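Local coordinates for reticulocyte-binding protein 2a (Plasmodium vivax, PDB 4Z8N) that probably binds the surface of reticulocytes through this erythrocyte-binding domain during invasion of red blood cells by the parasite, at residues Ile92-Tyr97 with Ile195-Thr200; Phe82-Pro87 with Ala99-Tyr104; Asn205-Glu210 with Lys282-Leu287. All blocks are in the same frame, centred on the assembly; numbering follows the deposited sequence.

Contact 1. Residues Ile92-Tyr97 with Ile195-Thr200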
# COMPACT_ATOMS: atom_id res chain seq x y z
N ILE A 92 -32.72 -5.08 -5.26
CA ILE A 92 -32.43 -6.40 -4.73
C ILE A 92 -33.01 -6.52 -3.32
O ILE A 92 -33.02 -5.55 -2.56
CB ILE A 92 -30.90 -6.68 -4.73
CG1 ILE A 92 -30.60 -8.12 -4.34
CG2 ILE A 92 -30.17 -5.71 -3.82
CD1 ILE A 92 -29.11 -8.43 -4.28
N ASN A 93 -33.53 -7.70 -2.99
CA ASN A 93 -34.14 -7.89 -1.68
C ASN A 93 -33.12 -8.32 -0.63
O ASN A 93 -31.95 -8.52 -0.94
CB ASN A 93 -35.30 -8.90 -1.75
CG ASN A 93 -34.88 -10.27 -2.27
OD1 ASN A 93 -33.80 -10.78 -1.95
ND2 ASN A 93 -35.74 -10.88 -3.07
N LEU A 94 -33.58 -8.45 0.61
CA LEU A 94 -32.70 -8.74 1.74
C LEU A 94 -32.00 -10.10 1.59
O LEU A 94 -30.79 -10.20 1.79
CB LEU A 94 -33.49 -8.71 3.05
CG LEU A 94 -32.65 -8.83 4.32
CD1 LEU A 94 -31.64 -7.70 4.38
CD2 LEU A 94 -33.54 -8.84 5.55
N SER A 95 -32.76 -11.12 1.23
CA SER A 95 -32.22 -12.47 1.11
C SER A 95 -31.14 -12.56 0.03
O SER A 95 -30.08 -13.15 0.26
CB SER A 95 -33.34 -13.47 0.80
OG SER A 95 -34.17 -13.64 1.94
N ASN A 96 -31.40 -11.98 -1.13
CA ASN A 96 -30.42 -11.97 -2.20
C ASN A 96 -29.24 -11.06 -1.86
O ASN A 96 -28.13 -11.27 -2.34
CB ASN A 96 -31.06 -11.54 -3.52
CG ASN A 96 -31.98 -12.60 -4.10
OD1 ASN A 96 -31.66 -13.79 -4.05
ND2 ASN A 96 -33.11 -12.18 -4.64
N TYR A 97 -29.48 -10.05 -1.02
CA TYR A 97 -28.40 -9.19 -0.55
C TYR A 97 -27.42 -10.00 0.28
O TYR A 97 -26.20 -9.88 0.11
CB TYR A 97 -28.93 -8.01 0.27
CG TYR A 97 -27.85 -7.01 0.61
CD1 TYR A 97 -27.00 -7.20 1.70
CD2 TYR A 97 -27.66 -5.88 -0.16
CE1 TYR A 97 -26.00 -6.30 2.00
CE2 TYR A 97 -26.67 -4.96 0.13
CZ TYR A 97 -25.85 -5.17 1.21
OH TYR A 97 -24.86 -4.26 1.50
N ILE A 195 -35.56 -1.61 14.65
CA ILE A 195 -36.09 -1.61 13.29
C ILE A 195 -35.89 -2.97 12.62
O ILE A 195 -34.83 -3.58 12.75
CB ILE A 195 -35.41 -0.52 12.43
CG1 ILE A 195 -35.43 0.83 13.15
CG2 ILE A 195 -36.07 -0.41 11.06
CD1 ILE A 195 -36.83 1.35 13.43
N ASP A 196 -36.91 -3.43 11.92
CA ASP A 196 -36.81 -4.66 11.14
C ASP A 196 -35.75 -4.50 10.05
O ASP A 196 -35.65 -3.45 9.42
CB ASP A 196 -38.16 -5.04 10.53
CG ASP A 196 -39.19 -5.38 11.59
OD1 ASP A 196 -38.95 -6.32 12.37
OD2 ASP A 196 -40.25 -4.72 11.63
N ASN A 197 -34.95 -5.55 9.86
CA ASN A 197 -33.82 -5.50 8.93
C ASN A 197 -34.26 -5.24 7.49
O ASN A 197 -35.29 -5.73 7.04
CB ASN A 197 -33.03 -6.81 9.00
CG ASN A 197 -31.69 -6.72 8.30
OD1 ASN A 197 -31.20 -5.63 8.00
ND2 ASN A 197 -31.09 -7.87 8.03
N ASN A 198 -33.46 -4.45 6.77
CA ASN A 198 -33.71 -4.17 5.36
C ASN A 198 -32.39 -3.95 4.63
O ASN A 198 -31.33 -3.93 5.25
CB ASN A 198 -34.63 -2.96 5.19
CG ASN A 198 -34.13 -1.73 5.94
OD1 ASN A 198 -33.18 -1.08 5.52
ND2 ASN A 198 -34.79 -1.41 7.05
N VAL A 199 -32.46 -3.78 3.31
CA VAL A 199 -31.24 -3.66 2.50
C VAL A 199 -30.47 -2.37 2.79
O VAL A 199 -29.25 -2.33 2.67
CB VAL A 199 -31.55 -3.74 0.99
CG1 VAL A 199 -32.00 -5.15 0.62
CG2 VAL A 199 -32.60 -2.71 0.59
N THR A 200 -31.18 -1.31 3.18
CA THR A 200 -30.53 -0.05 3.53
C THR A 200 -29.68 -0.23 4.79
O THR A 200 -28.54 0.23 4.85
CB THR A 200 -31.56 1.08 3.76
OG1 THR A 200 -32.27 1.33 2.54
CG2 THR A 200 -30.86 2.36 4.22
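Val199 CG1 lies obliquely to the Tyr97 ring, and its closest touch is at the root of that side chain, with Tyr97 CB and Val199 CG1 4.2 Å apart. The other flat group is the end of Asn197, where the forked end of Leu94 crosses the side chain at about a right angle. Leu94 CD2 lies 3.9 Å from Asn197 CG, and Leu94 CD1 also touches that carbon. Leu94 CG is anti to the backbone N (chi1 -173°), and the branch beyond it meets the loop before helix 199-237. There Leu94 CD1 also reaches the backbone, 3.8 Å from Asn198 C. Val199 packs mainly on backbone. Val199 CG1 is 3.4 Å from Ile92 O and also touches Asn93 C. The contact is therefore one of van der Waals packing, with methyls from each side set against the other segment.

Both segments carry the start of a helix, and each start has an asparagine N-cap. Asn93 OD1 accepts from Asn96 N at 2.8 Å. Asn96 N lies nearly on the line of the Asn93 side-chain C=O, and the bond is fairly straight (166°). Asn198 OD1 takes the matching role for Ile201 N. Asn198 ND2 also gives a weak bond to Asp196 O.

The contact lies near one end of the elongated domain, at its surface. It joins the N-termini of helix 94-115 and helix 199-237. Leu94 and Tyr97 go on to touch Ser202. Pro87 of helix 87-90 packs on Ile92, Tyr97 and Val199, and Thr200 turns to helix 246-297.

Contact 2. Residues Phe82-Pro87 with Ala99-Tyr104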
# COMPACT_ATOMS: atom_id res chain seq x y z
N PHE A 82 -20.66 -3.07 -6.06
CA PHE A 82 -21.60 -2.09 -6.60
C PHE A 82 -23.04 -2.44 -6.20
O PHE A 82 -23.82 -1.56 -5.84
CB PHE A 82 -21.47 -2.01 -8.12
CG PHE A 82 -22.35 -0.97 -8.76
CD1 PHE A 82 -22.43 0.31 -8.25
CD2 PHE A 82 -23.08 -1.27 -9.90
CE1 PHE A 82 -23.23 1.27 -8.84
CE2 PHE A 82 -23.89 -0.32 -10.50
CZ PHE A 82 -23.96 0.95 -9.97
N VAL A 83 -23.38 -3.73 -6.26
CA VAL A 83 -24.70 -4.19 -5.84
C VAL A 83 -24.91 -3.97 -4.34
O VAL A 83 -25.98 -3.53 -3.91
CB VAL A 83 -24.92 -5.69 -6.16
CG1 VAL A 83 -26.31 -6.13 -5.72
CG2 VAL A 83 -24.72 -5.95 -7.64
N LEU A 84 -23.88 -4.26 -3.56
CA LEU A 84 -23.97 -4.16 -2.10
C LEU A 84 -23.99 -2.72 -1.61
O LEU A 84 -24.47 -2.44 -0.51
CB LEU A 84 -22.80 -4.91 -1.46
CG LEU A 84 -22.74 -6.42 -1.68
CD1 LEU A 84 -21.43 -6.98 -1.17
CD2 LEU A 84 -23.92 -7.11 -1.00
N GLU A 85 -23.48 -1.80 -2.42
CA GLU A 85 -23.44 -0.39 -2.05
C GLU A 85 -24.69 0.35 -2.48
O GLU A 85 -25.08 1.36 -1.89
CB GLU A 85 -22.21 0.29 -2.64
CG GLU A 85 -20.90 -0.08 -1.97
CD GLU A 85 -19.72 0.68 -2.53
OE1 GLU A 85 -19.87 1.31 -3.60
OE2 GLU A 85 -18.64 0.66 -1.89
N TYR A 86 -25.33 -0.16 -3.54
CA TYR A 86 -26.55 0.45 -4.05
C TYR A 86 -27.66 -0.58 -4.23
O TYR A 86 -28.10 -0.83 -5.35
CB TYR A 86 -26.26 1.16 -5.38
CG TYR A 86 -25.23 2.27 -5.27
CD1 TYR A 86 -23.88 2.00 -5.40
CD2 TYR A 86 -25.62 3.58 -5.02
CE1 TYR A 86 -22.94 3.01 -5.29
CE2 TYR A 86 -24.69 4.59 -4.92
CZ TYR A 86 -23.35 4.30 -5.05
OH TYR A 86 -22.42 5.31 -4.95
N PRO A 87 -28.12 -1.19 -3.12
CA PRO A 87 -29.11 -2.26 -3.22
C PRO A 87 -30.49 -1.76 -3.65
O PRO A 87 -31.20 -2.47 -4.36
CB PRO A 87 -29.16 -2.83 -1.80
CG PRO A 87 -28.76 -1.69 -0.93
CD PRO A 87 -27.75 -0.90 -1.72
N ALA A 99 -26.91 -13.17 0.24
CA ALA A 99 -26.21 -14.09 -0.65
C ALA A 99 -25.10 -13.36 -1.41
O ALA A 99 -24.03 -13.91 -1.65
CB ALA A 99 -27.19 -14.74 -1.62
N LYS A 100 -25.38 -12.11 -1.79
CA LYS A 100 -24.42 -11.30 -2.51
C LYS A 100 -23.22 -10.95 -1.63
O LYS A 100 -22.09 -10.89 -2.10
CB LYS A 100 -25.07 -10.02 -3.03
CG LYS A 100 -24.73 -9.69 -4.47
CD LYS A 100 -25.35 -10.70 -5.41
CE LYS A 100 -24.89 -10.48 -6.85
NZ LYS A 100 -23.41 -10.63 -6.98
N HIS A 101 -23.49 -10.73 -0.34
CA HIS A 101 -22.42 -10.45 0.60
C HIS A 101 -21.56 -11.69 0.79
O HIS A 101 -20.33 -11.60 0.86
CB HIS A 101 -22.98 -9.99 1.94
CG HIS A 101 -21.93 -9.59 2.93
ND1 HIS A 101 -21.37 -8.33 2.95
CD2 HIS A 101 -21.32 -10.29 3.92
CE1 HIS A 101 -20.46 -8.27 3.91
NE2 HIS A 101 -20.42 -9.44 4.51
N ASN A 102 -22.21 -12.84 0.86
CA ASN A 102 -21.51 -14.11 0.94
C ASN A 102 -20.61 -14.30 -0.29
O ASN A 102 -19.48 -14.77 -0.18
CB ASN A 102 -22.51 -15.26 1.06
CG ASN A 102 -21.85 -16.58 1.40
OD1 ASN A 102 -21.58 -16.87 2.57
ND2 ASN A 102 -21.60 -17.39 0.38
N GLU A 103 -21.13 -13.92 -1.45
CA GLU A 103 -20.39 -13.99 -2.70
C GLU A 103 -19.19 -13.04 -2.69
O GLU A 103 -18.11 -13.38 -3.19
CB GLU A 103 -21.31 -13.67 -3.88
CG GLU A 103 -20.69 -13.88 -5.25
CD GLU A 103 -21.71 -13.74 -6.37
OE1 GLU A 103 -22.91 -13.60 -6.06
OE2 GLU A 103 -21.31 -13.78 -7.55
N TYR A 104 -19.38 -11.87 -2.10
CA TYR A 104 -18.33 -10.86 -1.99
C TYR A 104 -17.12 -11.39 -1.21
O TYR A 104 -15.98 -11.18 -1.60
CB TYR A 104 -18.88 -9.60 -1.32
CG TYR A 104 -17.82 -8.75 -0.64
CD1 TYR A 104 -17.03 -7.87 -1.37
CD2 TYR A 104 -17.62 -8.83 0.73
CE1 TYR A 104 -16.07 -7.10 -0.75
CE2 TYR A 104 -16.66 -8.06 1.36
CZ TYR A 104 -15.89 -7.19 0.61
OH TYR A 104 -14.93 -6.43 1.24
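Leu84 overlaps the backbone and side-chain bases of one turn of helix 94-115: CD2 lies over Lys100 and His101, and CD1 reaches one turn further on, to Tyr104. Leu84 CD2 sits 3.7 Å from Lys100 CB and equally close to His101 N. Leu84 CD1 and Tyr104 CB are 3.7 Å apart, and these two side chains cross at about a right angle. Leu84 CD1 also comes near His101 CA.

Val83 adds a looser touch beside it. Val83 CG1 is 4.1 Å from Lys100 CG, again with the side chains crossing at about a right angle. Lys100 thus offers its aliphatic root to helix 71-85. Its chain bends at chi2 (68°) and chi4 (61°), and Lys100 NZ pairs with Glu103 OE1 at 3.1 Å, a salt bridge whose hydrogen bond is weak. The same side chain serves packing at its base and charge pairing at its tip.

The His101 and Tyr104 rings lie close on the second helix. Tyr104 CD2 stands 4.2 Å above the plane of the His101 ring, offset toward its rim.

The contact closes a helical hairpin. Helix 71-85 ends here, helix 87-90 makes the turn, and helix 94-115 returns beside it. Tyr104 also packs on Leu77, Thr80 and Ile81. Phe206 of helix 199-237 touches Leu84 and meets the Tyr104 ring edge-to-face.

Contact 3. Residues Asn205-Glu210 with Lys282-Leu287; sequences NFLQEE and KLLANL
Leu207 CG stands anti to its backbone N (chi1 -170°), on a side chain that already points at helix 246-297 from its CB. Leu283 CG is likewise anti to its own backbone N (chi1 177°), and this carbon is itself touched by the Leu207 side chain. One methyl, Leu207 CD2, carries most of the contact. Leu207 CD2 lies 3.6 Å from Leu283 CG and also touches Leu284 CB. Leu287 meets the same methyl from one turn on, with Leu287 CD1 3.6 Å from Leu207 CD2. Leu207 CD2 is only 3.4 Å from Leu284 N, a tight fit against the backbone of the facing helix.

Leu207 also touches Lys280. It thus sits against Lys280, Leu283, Leu284 and Leu287. This spacing is that of a knob in a four-residue hole, consistent with the assignment of the domain to the Rh5 coiled-coil family. Gln208 makes a smaller contact at the side. Gln208 CG lies 4.2 Å from Leu284 CD1, and the two side chains cross at about a right angle. All five touching residues are buried, and the side-chain contacts between the segments are between carbon atoms.

The helix segments run nearly antiparallel, at 152°, with axes 10.1 Å apart at closest approach. Helix 168-194 and helix 71-85 both pack against this pair. From helix 168-194, Leu181 packs on Leu284, and Val185 and Met188 pack on Gln208. From helix 71-85, Glu85 touches both Leu207 and Leu283.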
# COMPACT_ATOMS: atom_id res chain seq x y z
N ASN A 205 -24.19 -1.08 7.26
CA ASN A 205 -23.40 -2.17 7.80
C ASN A 205 -22.25 -2.67 6.94
O ASN A 205 -21.15 -2.82 7.44
CB ASN A 205 -24.41 -3.27 8.06
CG ASN A 205 -24.98 -3.21 9.45
OD1 ASN A 205 -24.43 -3.87 10.31
ND2 ASN A 205 -25.82 -2.16 9.73
N PHE A 206 -22.47 -2.89 5.64
CA PHE A 206 -21.38 -3.26 4.73
C PHE A 206 -20.39 -2.12 4.44
O PHE A 206 -19.17 -2.32 4.44
CB PHE A 206 -21.97 -3.76 3.41
CG PHE A 206 -20.96 -3.94 2.32
CD1 PHE A 206 -20.10 -5.02 2.34
CD2 PHE A 206 -20.88 -3.04 1.27
CE1 PHE A 206 -19.18 -5.20 1.33
CE2 PHE A 206 -19.96 -3.21 0.27
CZ PHE A 206 -19.11 -4.30 0.30
N LEU A 207 -20.93 -0.93 4.19
CA LEU A 207 -20.14 0.25 3.87
C LEU A 207 -19.28 0.72 5.05
O LEU A 207 -18.10 1.01 4.88
CB LEU A 207 -21.04 1.38 3.40
CG LEU A 207 -20.34 2.60 2.81
CD1 LEU A 207 -19.29 2.19 1.80
CD2 LEU A 207 -21.37 3.49 2.16
N GLN A 208 -19.82 0.63 6.26
CA GLN A 208 -19.07 0.87 7.49
C GLN A 208 -17.93 -0.11 7.63
O GLN A 208 -16.86 0.25 8.03
CB GLN A 208 -19.93 0.80 8.75
CG GLN A 208 -20.80 2.00 9.02
CD GLN A 208 -21.81 1.81 10.13
OE1 GLN A 208 -22.47 2.73 10.51
NE2 GLN A 208 -21.93 0.63 10.63
N GLU A 209 -18.18 -1.37 7.32
CA GLU A 209 -17.11 -2.36 7.49
C GLU A 209 -15.97 -2.18 6.48
O GLU A 209 -14.80 -2.31 6.85
CB GLU A 209 -17.66 -3.78 7.37
CG GLU A 209 -16.67 -4.88 7.79
CD GLU A 209 -17.37 -6.20 8.11
OE1 GLU A 209 -18.62 -6.19 8.16
OE2 GLU A 209 -16.68 -7.23 8.31
N GLU A 210 -16.30 -1.90 5.23
CA GLU A 210 -15.25 -1.75 4.23
C GLU A 210 -14.52 -0.42 4.41
O GLU A 210 -13.36 -0.30 4.05
CB GLU A 210 -15.82 -1.89 2.80
CG GLU A 210 -16.79 -0.82 2.35
CD GLU A 210 -17.24 -1.02 0.90
OE1 GLU A 210 -16.49 -1.64 0.12
OE2 GLU A 210 -18.34 -0.56 0.54
N LYS A 282 -19.41 9.80 1.39
CA LYS A 282 -20.55 10.46 0.77
C LYS A 282 -21.74 9.51 0.65
O LYS A 282 -22.88 9.88 0.94
CB LYS A 282 -20.18 11.00 -0.61
CG LYS A 282 -21.38 11.37 -1.47
CD LYS A 282 -20.97 12.08 -2.75
CE LYS A 282 -22.18 12.37 -3.62
NZ LYS A 282 -21.84 13.22 -4.81
N LEU A 283 -21.47 8.28 0.23
CA LEU A 283 -22.51 7.27 0.09
C LEU A 283 -23.10 6.89 1.44
O LEU A 283 -24.31 6.73 1.57
CB LEU A 283 -21.96 6.02 -0.61
CG LEU A 283 -22.93 4.84 -0.76
CD1 LEU A 283 -24.21 5.27 -1.46
CD2 LEU A 283 -22.26 3.70 -1.51
N LEU A 284 -22.24 6.76 2.44
CA LEU A 284 -22.67 6.39 3.79
C LEU A 284 -23.61 7.44 4.37
O LEU A 284 -24.62 7.09 5.00
CB LEU A 284 -21.47 6.21 4.71
CG LEU A 284 -21.81 5.80 6.15
CD1 LEU A 284 -22.54 4.47 6.17
CD2 LEU A 284 -20.56 5.75 7.02
N ALA A 285 -23.29 8.71 4.17
CA ALA A 285 -24.13 9.79 4.67
C ALA A 285 -25.51 9.74 4.01
O ALA A 285 -26.52 9.98 4.66
CB ALA A 285 -23.47 11.14 4.42
N ASN A 286 -25.53 9.43 2.72
CA ASN A 286 -26.78 9.27 1.99
C ASN A 286 -27.57 8.07 2.50
O ASN A 286 -28.80 8.12 2.59
CB ASN A 286 -26.52 9.14 0.49
CG ASN A 286 -26.12 10.45 -0.15
OD1 ASN A 286 -26.58 11.51 0.25
ND2 ASN A 286 -25.26 10.37 -1.16
N LEU A 287 -26.86 6.99 2.81
CA LEU A 287 -27.47 5.79 3.36
C LEU A 287 -28.11 6.06 4.72
O LEU A 287 -29.20 5.58 5.01
CB LEU A 287 -26.44 4.66 3.48
CG LEU A 287 -26.18 3.85 2.20
CD1 LEU A 287 -24.95 2.98 2.37
CD2 LEU A 287 -27.39 3.00 1.85

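How the contacts relate
The three contacts gather toward one end of the elongated helical domain, with centres 11 Å (contacts 1 and 2), 13 Å (2 and 3) and 15 Å (1 and 3) apart. Contact 1 lies furthest out, its centre about 33 Å from the chain centre. Contacts 1 and 2 share helix 94-115, and a probable hydrogen bond of 2.7 Å from Tyr97 OH to Leu84 O ties them. Contacts 1 and 3 share helix 199-237. Between contacts 2 and 3, Glu85 OE2 and Glu210 OE2 approach to 2.7 Å. One of them may be protonated, and Lys280 forms a salt bridge with Glu85. All three lie away from Glu120, which binds calcium in a structure of this protein; none is bound to this chain.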